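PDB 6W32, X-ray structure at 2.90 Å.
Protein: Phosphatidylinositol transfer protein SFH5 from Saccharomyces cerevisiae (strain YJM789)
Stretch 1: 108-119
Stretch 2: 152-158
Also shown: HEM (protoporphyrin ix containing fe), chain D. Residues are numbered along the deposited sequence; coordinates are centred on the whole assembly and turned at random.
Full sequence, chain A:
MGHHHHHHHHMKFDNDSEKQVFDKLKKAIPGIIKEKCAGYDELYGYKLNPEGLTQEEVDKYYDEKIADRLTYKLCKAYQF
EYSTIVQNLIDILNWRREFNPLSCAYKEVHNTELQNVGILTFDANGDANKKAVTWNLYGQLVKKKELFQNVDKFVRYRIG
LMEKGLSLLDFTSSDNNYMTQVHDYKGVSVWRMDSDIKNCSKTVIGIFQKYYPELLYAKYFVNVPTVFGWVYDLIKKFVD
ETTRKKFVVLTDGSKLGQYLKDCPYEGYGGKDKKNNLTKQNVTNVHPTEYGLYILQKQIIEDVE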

ATOM      1  N   GLU A 108       8.167  11.217  10.174  1.00 60.30           N
ATOM      2  CA  GLU A 108       7.552  12.533  10.034  1.00 62.76           C
ATOM      3  C   GLU A 108       6.362  12.675  10.979  1.00 59.23           C
ATOM      4  O   GLU A 108       5.783  11.695  11.437  1.00 62.78           O
ATOM      5  N   VAL A 109       6.023  13.900  11.305  1.00 58.74           N
ATOM      6  CA  VAL A 109       4.873  14.152  12.157  1.00 58.91           C
ATOM      7  C   VAL A 109       3.706  14.504  11.262  1.00 57.57           C
ATOM      8  O   VAL A 109       3.875  15.171  10.237  1.00 56.70           O
ATOM      9  N   HIS A 110       2.522  14.018  11.616  1.00 67.14           N
ATOM     10  CA  HIS A 110       1.351  14.236  10.778  1.00 66.95           C
ATOM     11  C   HIS A 110       0.243  14.847  11.602  1.00 60.54           C
ATOM     12  O   HIS A 110       0.084  14.497  12.773  1.00 67.61           O
ATOM     13  N   ASN A 111      -0.519  15.742  10.972  1.00 53.03           N
ATOM     14  CA  ASN A 111      -1.662  16.367  11.617  1.00 63.75           C
ATOM     15  C   ASN A 111      -2.433  15.346  12.447  1.00 69.29           C
ATOM     16  O   ASN A 111      -2.635  14.203  12.027  1.00 67.79           O
ATOM     17  N   THR A 112      -2.803  15.749  13.664  1.00 75.05           N
ATOM     18  CA  THR A 112      -3.292  14.787  14.647  1.00 73.84           C
ATOM     19  C   THR A 112      -4.662  14.226  14.267  1.00 73.65           C
ATOM     20  O   THR A 112      -4.892  13.008  14.370  1.00 72.63           O
ATOM     21  N   GLU A 113      -5.574  15.077  13.782  1.00 67.57           N
ATOM     22  CA  GLU A 113      -6.873  14.538  13.392  1.00 75.06           C
ATOM     23  C   GLU A 113      -6.761  13.550  12.233  1.00 73.34           C
ATOM     24  O   GLU A 113      -7.716  12.804  11.985  1.00 76.11           O
ATOM     25  N   LEU A 114      -5.612  13.495  11.554  1.00 70.94           N
ATOM     26  CA  LEU A 114      -5.400  12.524  10.486  1.00 63.44           C
ATOM     27  C   LEU A 114      -5.041  11.153  11.047  1.00 67.10           C
ATOM     28  O   LEU A 114      -5.634  10.142  10.645  1.00 65.30           O
ATOM     29  N   GLN A 115      -4.091  11.097  11.994  1.00 66.31           N
ATOM     30  CA  GLN A 115      -3.717   9.810  12.586  1.00 67.67           C
ATOM     31  C   GLN A 115      -4.933   9.064  13.108  1.00 67.36           C
ATOM     32  O   GLN A 115      -5.005   7.837  13.003  1.00 68.42           O
ATOM     33  N   ASN A 116      -5.907   9.790  13.644  1.00 70.17           N
ATOM     34  CA  ASN A 116      -7.085   9.176  14.221  1.00 62.43           C
ATOM     35  C   ASN A 116      -7.984   8.531  13.189  1.00 66.74           C
ATOM     36  O   ASN A 116      -8.886   7.775  13.582  1.00 70.53           O
ATOM     37  N   VAL A 117      -7.813   8.821  11.899  1.00 61.74           N
ATOM     38  CA  VAL A 117      -8.671   8.183  10.907  1.00 59.53           C
ATOM     39  C   VAL A 117      -7.904   7.196  10.057  1.00 57.56           C
ATOM     40  O   VAL A 117      -8.419   6.746   9.035  1.00 56.33           O
ATOM     41  N   GLY A 118      -6.683   6.843  10.466  1.00 57.03           N
ATOM     42  CA  GLY A 118      -5.936   5.732   9.909  1.00 51.98           C
ATOM     43  C   GLY A 118      -5.777   4.611  10.917  1.00 53.27           C
ATOM     44  O   GLY A 118      -5.145   4.785  11.953  1.00 59.34           O
ATOM     45  N   ILE A 119      -6.373   3.460  10.633  1.00 59.31           N
ATOM     46  CA  ILE A 119      -6.359   2.292  11.505  1.00 58.26           C
ATOM     47  C   ILE A 119      -5.698   1.151  10.750  1.00 56.57           C
ATOM     48  O   ILE A 119      -5.955   0.953   9.557  1.00 56.30           O
ATOM     49  N   ASP A 152       0.013  18.150  -0.268  1.00 64.38           N
ATOM     50  CA  ASP A 152       1.248  17.387  -0.095  1.00 62.56           C
ATOM     51  C   ASP A 152       1.371  16.808   1.306  1.00 59.18           C
ATOM     52  O   ASP A 152       1.888  15.696   1.478  1.00 56.87           O
ATOM     53  N   LYS A 153       0.905  17.520   2.330  1.00 57.34           N
ATOM     54  CA  LYS A 153       1.096  16.906   3.637  1.00 60.21           C
ATOM     55  C   LYS A 153       0.128  15.752   3.856  1.00 55.25           C
ATOM     56  O   LYS A 153       0.486  14.762   4.502  1.00 54.26           O
ATOM     57  N   PHE A 154      -1.077  15.828   3.295  1.00 55.79           N
ATOM     58  CA  PHE A 154      -1.956  14.661   3.310  1.00 54.83           C
ATOM     59  C   PHE A 154      -1.280  13.463   2.652  1.00 53.39           C
ATOM     60  O   PHE A 154      -1.078  12.424   3.290  1.00 52.19           O
ATOM     61  N   VAL A 155      -0.909  13.599   1.370  1.00 50.77           N
ATOM     62  CA  VAL A 155      -0.283  12.497   0.647  1.00 41.76           C
ATOM     63  C   VAL A 155       0.874  11.923   1.434  1.00 42.32           C
ATOM     64  O   VAL A 155       1.154  10.727   1.372  1.00 44.76           O
ATOM     65  N   ARG A 156       1.580  12.755   2.182  1.00 52.84           N
ATOM     66  CA  ARG A 156       2.672  12.193   2.965  1.00 49.44           C
ATOM     67  C   ARG A 156       2.129  11.398   4.144  1.00 51.01           C
ATOM     68  O   ARG A 156       2.653  10.324   4.465  1.00 52.36           O
ATOM     69  N   TYR A 157       1.046  11.877   4.762  1.00 50.09           N
ATOM     70  CA  TYR A 157       0.384  11.103   5.808  1.00 49.68           C
ATOM     71  C   TYR A 157       0.017   9.709   5.304  1.00 56.78           C
ATOM     72  O   TYR A 157       0.435   8.700   5.887  1.00 57.94           O
ATOM     73  N   ARG A 158      -0.749   9.646   4.188  1.00 55.70           N
ATOM     74  CA  ARG A 158      -1.324   8.397   3.682  1.00 47.51           C
ATOM     75  C   ARG A 158      -0.265   7.426   3.168  1.00 50.03           C
ATOM     76  O   ARG A 158      -0.342   6.220   3.435  1.00 55.59           O
TER

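Tyr 157 is the centre of this contact and has the largest area covered by the other stretch. Its CA-to-CB bond points toward stretch 1, and chi1 is t (160°). This carries the ring under the short helix and turn of stretch 1. Leu 114 CB lies almost squarely over one face, 4.0 Å from the Tyr 157 ring centroid. Tyr 157 OH ends 3.0 Å from Leu 114 O and 3.1 Å from Gly 118 CA. Gly 118 has no side chain, and a CB there would fall 2.1 Å from Tyr 157 OH, a clash.

Leu 114 points toward the helix, with chi1 between wells at -91° and chi2 t. Its CD1 reaches two aromatic residues, at 3.8 Å from Tyr 157 CG and 3.9 Å from Phe 154 CD1. The Phe 154 CA-to-CB bond points away, but its chi1 t rotamer brings the ring back to Leu 114. The same ring meets the heme, with CE2 of Phe 154 3.8 Å from HEM CMA.

His 110 also points toward the helix, with chi1 m. Its ring lies over the backbone of Tyr 157, whose CA is 3.7 Å from the His 110 ring centroid. The edge of the Tyr 157 ring faces the His 110 ring, with planes at 74°.

Glu 108 supplies the charged end. With chi1 m and chi2 t, it extends its carboxylate to two basic residues. OE1 of Glu 108 accepts from Arg 156 NE at 2.7 Å and from Lys 153 NZ at 3.2 Å, both salt bridges. OE2 of Glu 108 accepts from Arg 156 NH1 at 3.1 Å. Lys 153 starts sideways, but its long chain brings NZ to Glu 108.

Arg 158 points away from stretch 1. Its NE donates to HEM O2A at 3.0 Å, and its NH2 donates to HEM O2A at 3.2 Å.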

ATOM      1  CB  GLU A 108       7.132  12.775   8.577  1.00 59.33           C
ATOM      2  CG  GLU A 108       8.291  12.542   7.585  1.00 58.26           C
ATOM      3  CD  GLU A 108       7.907  12.726   6.108  1.00 61.47           C
ATOM      4  OE1 GLU A 108       6.970  13.521   5.801  1.00 59.48           O
ATOM      5  OE2 GLU A 108       8.581  12.108   5.243  1.00 61.34           O
ATOM      6  CB  VAL A 109       5.152  15.255  13.196  1.00 64.15           C
ATOM      7  CG1 VAL A 109       6.360  14.877  14.029  1.00 66.15           C
ATOM      8  CG2 VAL A 109       5.380  16.602  12.528  1.00 68.45           C
ATOM      9  CB  HIS A 110       0.860  12.935  10.135  1.00 58.17           C
ATOM     10  CG  HIS A 110       1.881  12.292   9.264  1.00 52.54           C
ATOM     11  ND1 HIS A 110       2.290  12.849   8.071  1.00 52.28           N
ATOM     12  CD2 HIS A 110       2.622  11.171   9.440  1.00 52.15           C
ATOM     13  CE1 HIS A 110       3.228  12.083   7.539  1.00 57.17           C
ATOM     14  NE2 HIS A 110       3.445  11.057   8.348  1.00 52.51           N
ATOM     15  CB  ASN A 111      -2.556  17.012  10.555  1.00 63.20           C
ATOM     16  CG  ASN A 111      -3.733  17.770  11.153  1.00 74.61           C
ATOM     17  OD1 ASN A 111      -4.565  17.184  11.841  1.00 73.11           O
ATOM     18  ND2 ASN A 111      -3.803  19.083  10.896  1.00 78.89           N
ATOM     19  CB  THR A 112      -3.310  15.442  16.028  1.00 81.18           C
ATOM     20  OG1 THR A 112      -3.909  16.745  15.934  1.00 85.25           O
ATOM     21  CG2 THR A 112      -1.881  15.586  16.560  1.00 76.49           C
ATOM     22  CB  GLU A 113      -7.880  15.663  13.062  1.00 76.68           C
ATOM     23  CG  GLU A 113      -7.443  16.703  12.025  1.00 86.32           C
ATOM     24  CD  GLU A 113      -7.871  18.160  12.369  1.00 94.40           C
ATOM     25  OE1 GLU A 113      -8.872  18.324  13.101  1.00 97.12           O
ATOM     26  OE2 GLU A 113      -7.214  19.136  11.909  1.00 87.48           O
ATOM     27  CB  LEU A 114      -4.319  13.027   9.530  1.00 60.03           C
ATOM     28  CG  LEU A 114      -4.894  13.846   8.371  1.00 55.22           C
ATOM     29  CD1 LEU A 114      -3.866  14.097   7.339  1.00 44.66           C
ATOM     30  CD2 LEU A 114      -6.075  13.101   7.751  1.00 61.07           C
ATOM     31  CB  GLN A 115      -2.694  10.007  13.710  1.00 65.93           C
ATOM     32  CG  GLN A 115      -1.493  10.820  13.265  1.00 75.75           C
ATOM     33  CD  GLN A 115      -0.686  11.426  14.422  1.00 82.28           C
ATOM     34  OE1 GLN A 115      -1.080  11.344  15.598  1.00 78.40           O
ATOM     35  NE2 GLN A 115       0.456  12.052  14.080  1.00 78.88           N
ATOM     36  CB  ASN A 116      -7.902  10.209  14.991  1.00 67.00           C
ATOM     37  CG  ASN A 116      -7.354  10.471  16.372  1.00 74.81           C
ATOM     38  OD1 ASN A 116      -6.467   9.756  16.864  1.00 72.24           O
ATOM     39  ND2 ASN A 116      -7.878  11.511  17.011  1.00 77.88           N
ATOM     40  CB  VAL A 117      -9.410   9.198  10.028  1.00 51.75           C
ATOM     41  CG1 VAL A 117     -10.546   9.785  10.807  1.00 54.58           C
ATOM     42  CG2 VAL A 117      -8.475  10.268   9.581  1.00 60.05           C
ATOM     43  CB  ILE A 119      -7.784   1.883  11.940  1.00 57.43           C
ATOM     44  CG1 ILE A 119      -8.425   2.983  12.778  1.00 57.79           C
ATOM     45  CG2 ILE A 119      -7.749   0.587  12.723  1.00 56.65           C
ATOM     46  CD1 ILE A 119      -7.470   3.593  13.758  1.00 63.78           C
ATOM     47  CB  ASP A 152       2.451  18.250  -0.431  1.00 61.20           C
ATOM     48  CG  ASP A 152       2.227  19.071  -1.682  1.00 81.50           C
ATOM     49  OD1 ASP A 152       2.336  20.326  -1.605  1.00 88.65           O
ATOM     50  OD2 ASP A 152       1.899  18.450  -2.733  1.00 80.05           O
ATOM     51  CB  LYS A 153       1.027  17.935   4.767  1.00 63.28           C
ATOM     52  CG  LYS A 153       2.458  18.177   5.367  1.00 78.11           C
ATOM     53  CD  LYS A 153       3.125  16.882   5.998  1.00 73.75           C
ATOM     54  CE  LYS A 153       4.703  16.949   6.051  1.00 77.18           C
ATOM     55  NZ  LYS A 153       5.384  15.999   7.028  1.00 66.64           N
ATOM     56  CB  PHE A 154      -3.271  14.972   2.605  1.00 52.67           C
ATOM     57  CG  PHE A 154      -4.290  13.896   2.741  1.00 56.03           C
ATOM     58  CD1 PHE A 154      -5.257  13.962   3.726  1.00 61.65           C
ATOM     59  CD2 PHE A 154      -4.304  12.819   1.869  1.00 60.21           C
ATOM     60  CE1 PHE A 154      -6.218  12.966   3.848  1.00 58.58           C
ATOM     61  CE2 PHE A 154      -5.243  11.825   1.985  1.00 50.55           C
ATOM     62  CZ  PHE A 154      -6.198  11.897   2.984  1.00 56.87           C
ATOM     63  CB  VAL A 155       0.171  12.945  -0.745  1.00 40.65           C
ATOM     64  CG1 VAL A 155       0.953  11.840  -1.408  1.00 41.30           C
ATOM     65  CG2 VAL A 155      -1.006  13.297  -1.588  1.00 42.87           C
ATOM     66  CB  ARG A 156       3.620  13.287   3.412  1.00 47.71           C
ATOM     67  CG  ARG A 156       4.487  13.839   2.325  1.00 44.29           C
ATOM     68  CD  ARG A 156       5.787  14.438   2.952  1.00 49.11           C
ATOM     69  NE  ARG A 156       6.876  13.471   3.072  1.00 39.59           N
ATOM     70  CZ  ARG A 156       7.672  13.175   2.052  1.00 44.40           C
ATOM     71  NH1 ARG A 156       8.646  12.275   2.191  1.00 39.32           N
ATOM     72  NH2 ARG A 156       7.470  13.794   0.879  1.00 40.88           N
ATOM     73  CB  TYR A 157      -0.871  11.828   6.294  1.00 51.19           C
ATOM     74  CG  TYR A 157      -1.789  10.884   6.975  1.00 51.37           C
ATOM     75  CD1 TYR A 157      -1.453  10.338   8.205  1.00 55.43           C
ATOM     76  CD2 TYR A 157      -2.965  10.473   6.373  1.00 58.41           C
ATOM     77  CE1 TYR A 157      -2.287   9.429   8.831  1.00 59.41           C
ATOM     78  CE2 TYR A 157      -3.806   9.551   6.986  1.00 57.96           C
ATOM     79  CZ  TYR A 157      -3.457   9.039   8.209  1.00 57.50           C
ATOM     80  OH  TYR A 157      -4.291   8.142   8.810  1.00 63.92           O
ATOM     81  CB  ARG A 158      -2.318   8.682   2.567  1.00 44.32           C
ATOM     82  CG  ARG A 158      -2.920   7.395   1.996  1.00 48.39           C
ATOM     83  CD  ARG A 158      -4.234   6.922   2.680  1.00 44.17           C
ATOM     84  NE  ARG A 158      -4.710   5.710   2.019  1.00 46.17           N
ATOM     85  CZ  ARG A 158      -4.264   4.500   2.334  1.00 46.84           C
ATOM     86  NH1 ARG A 158      -3.384   4.388   3.315  1.00 46.50           N
ATOM     87  NH2 ARG A 158      -4.674   3.416   1.687  1.00 42.43           N
TER
HETATM   88  CHA HEM D 301      -9.948   6.793  -3.419  1.00 52.04           C
HETATM   89  CHB HEM D 301     -10.796  10.224  -0.175  1.00 50.11           C
HETATM   90  CHC HEM D 301     -15.541   9.759  -0.976  1.00 48.15           C
HETATM   91  CHD HEM D 301     -14.699   5.944  -3.889  1.00 43.55           C
HETATM   92  C1A HEM D 301      -9.787   7.761  -2.463  1.00 50.88           C
HETATM   93  C2A HEM D 301      -8.504   8.229  -2.028  1.00 46.50           C
HETATM   94  C3A HEM D 301      -8.710   9.221  -1.138  1.00 48.65           C
HETATM   95  C4A HEM D 301     -10.151   9.355  -0.995  1.00 46.92           C
HETATM   96  CMA HEM D 301      -7.711  10.088  -0.332  1.00 41.29           C
HETATM   97  CAA HEM D 301      -7.234   7.643  -2.666  1.00 44.41           C
HETATM   98  CBA HEM D 301      -6.387   6.697  -1.848  1.00 42.80           C
HETATM   99  CGA HEM D 301      -6.909   6.267  -0.530  1.00 45.79           C
HETATM  100  O1A HEM D 301      -6.851   7.182   0.351  1.00 50.90           O
HETATM  101  O2A HEM D 301      -6.540   5.074  -0.267  1.00 45.65           O
HETATM  102  C1B HEM D 301     -12.142  10.440  -0.150  1.00 47.66           C
HETATM  103  C2B HEM D 301     -12.794  11.461   0.620  1.00 47.62           C
HETATM  104  C3B HEM D 301     -14.107  11.349   0.409  1.00 52.75           C
HETATM  105  C4B HEM D 301     -14.332  10.238  -0.515  1.00 54.80           C
HETATM  106  CMB HEM D 301     -12.037  12.463   1.517  1.00 56.58           C
HETATM  107  CAB HEM D 301     -15.215  12.215   1.046  1.00 54.14           C
HETATM  108  CBB HEM D 301     -16.140  12.811   0.316  1.00 61.44           C
HETATM  109  C1C HEM D 301     -15.776   8.687  -1.817  1.00 50.77           C
HETATM  110  C2C HEM D 301     -17.068   8.158  -2.311  1.00 53.49           C
HETATM  111  C3C HEM D 301     -16.818   7.102  -3.119  1.00 50.13           C
HETATM  112  C4C HEM D 301     -15.375   6.914  -3.168  1.00 48.51           C
HETATM  113  CMC HEM D 301     -18.477   8.702  -1.957  1.00 47.60           C
HETATM  114  CAC HEM D 301     -17.866   6.219  -3.850  1.00 56.98           C
HETATM  115  CBC HEM D 301     -17.753   4.871  -3.893  1.00 48.62           C
HETATM  116  C1D HEM D 301     -13.349   5.839  -4.086  1.00 47.15           C
HETATM  117  C2D HEM D 301     -12.676   4.936  -4.989  1.00 46.26           C
HETATM  118  C3D HEM D 301     -11.186   5.252  -4.834  1.00 44.33           C
HETATM  119  C4D HEM D 301     -11.126   6.285  -3.859  1.00 44.67           C
HETATM  120  CMD HEM D 301     -13.275   3.876  -5.918  1.00 44.31           C
HETATM  121  CAD HEM D 301      -9.947   4.620  -5.479  1.00 38.12           C
HETATM  122  CBD HEM D 301      -9.256   3.795  -4.387  1.00 37.27           C
HETATM  123  CGD HEM D 301      -8.095   3.062  -5.010  1.00 40.15           C
HETATM  124  O1D HEM D 301      -7.292   2.439  -4.240  1.00 40.94           O
HETATM  125  O2D HEM D 301      -7.834   3.322  -6.234  1.00 30.80           O
HETATM  126  NA  HEM D 301     -10.771   8.469  -1.834  1.00 48.39           N
HETATM  127  NB  HEM D 301     -13.101   9.716  -0.829  1.00 53.57           N
HETATM  128  NC  HEM D 301     -14.829   7.906  -2.379  1.00 47.56           N
HETATM  129  ND  HEM D 301     -12.387   6.640  -3.444  1.00 48.78           N
HETATM  130 FE   HEM D 301     -12.780   8.112  -2.037  1.00 53.17          FE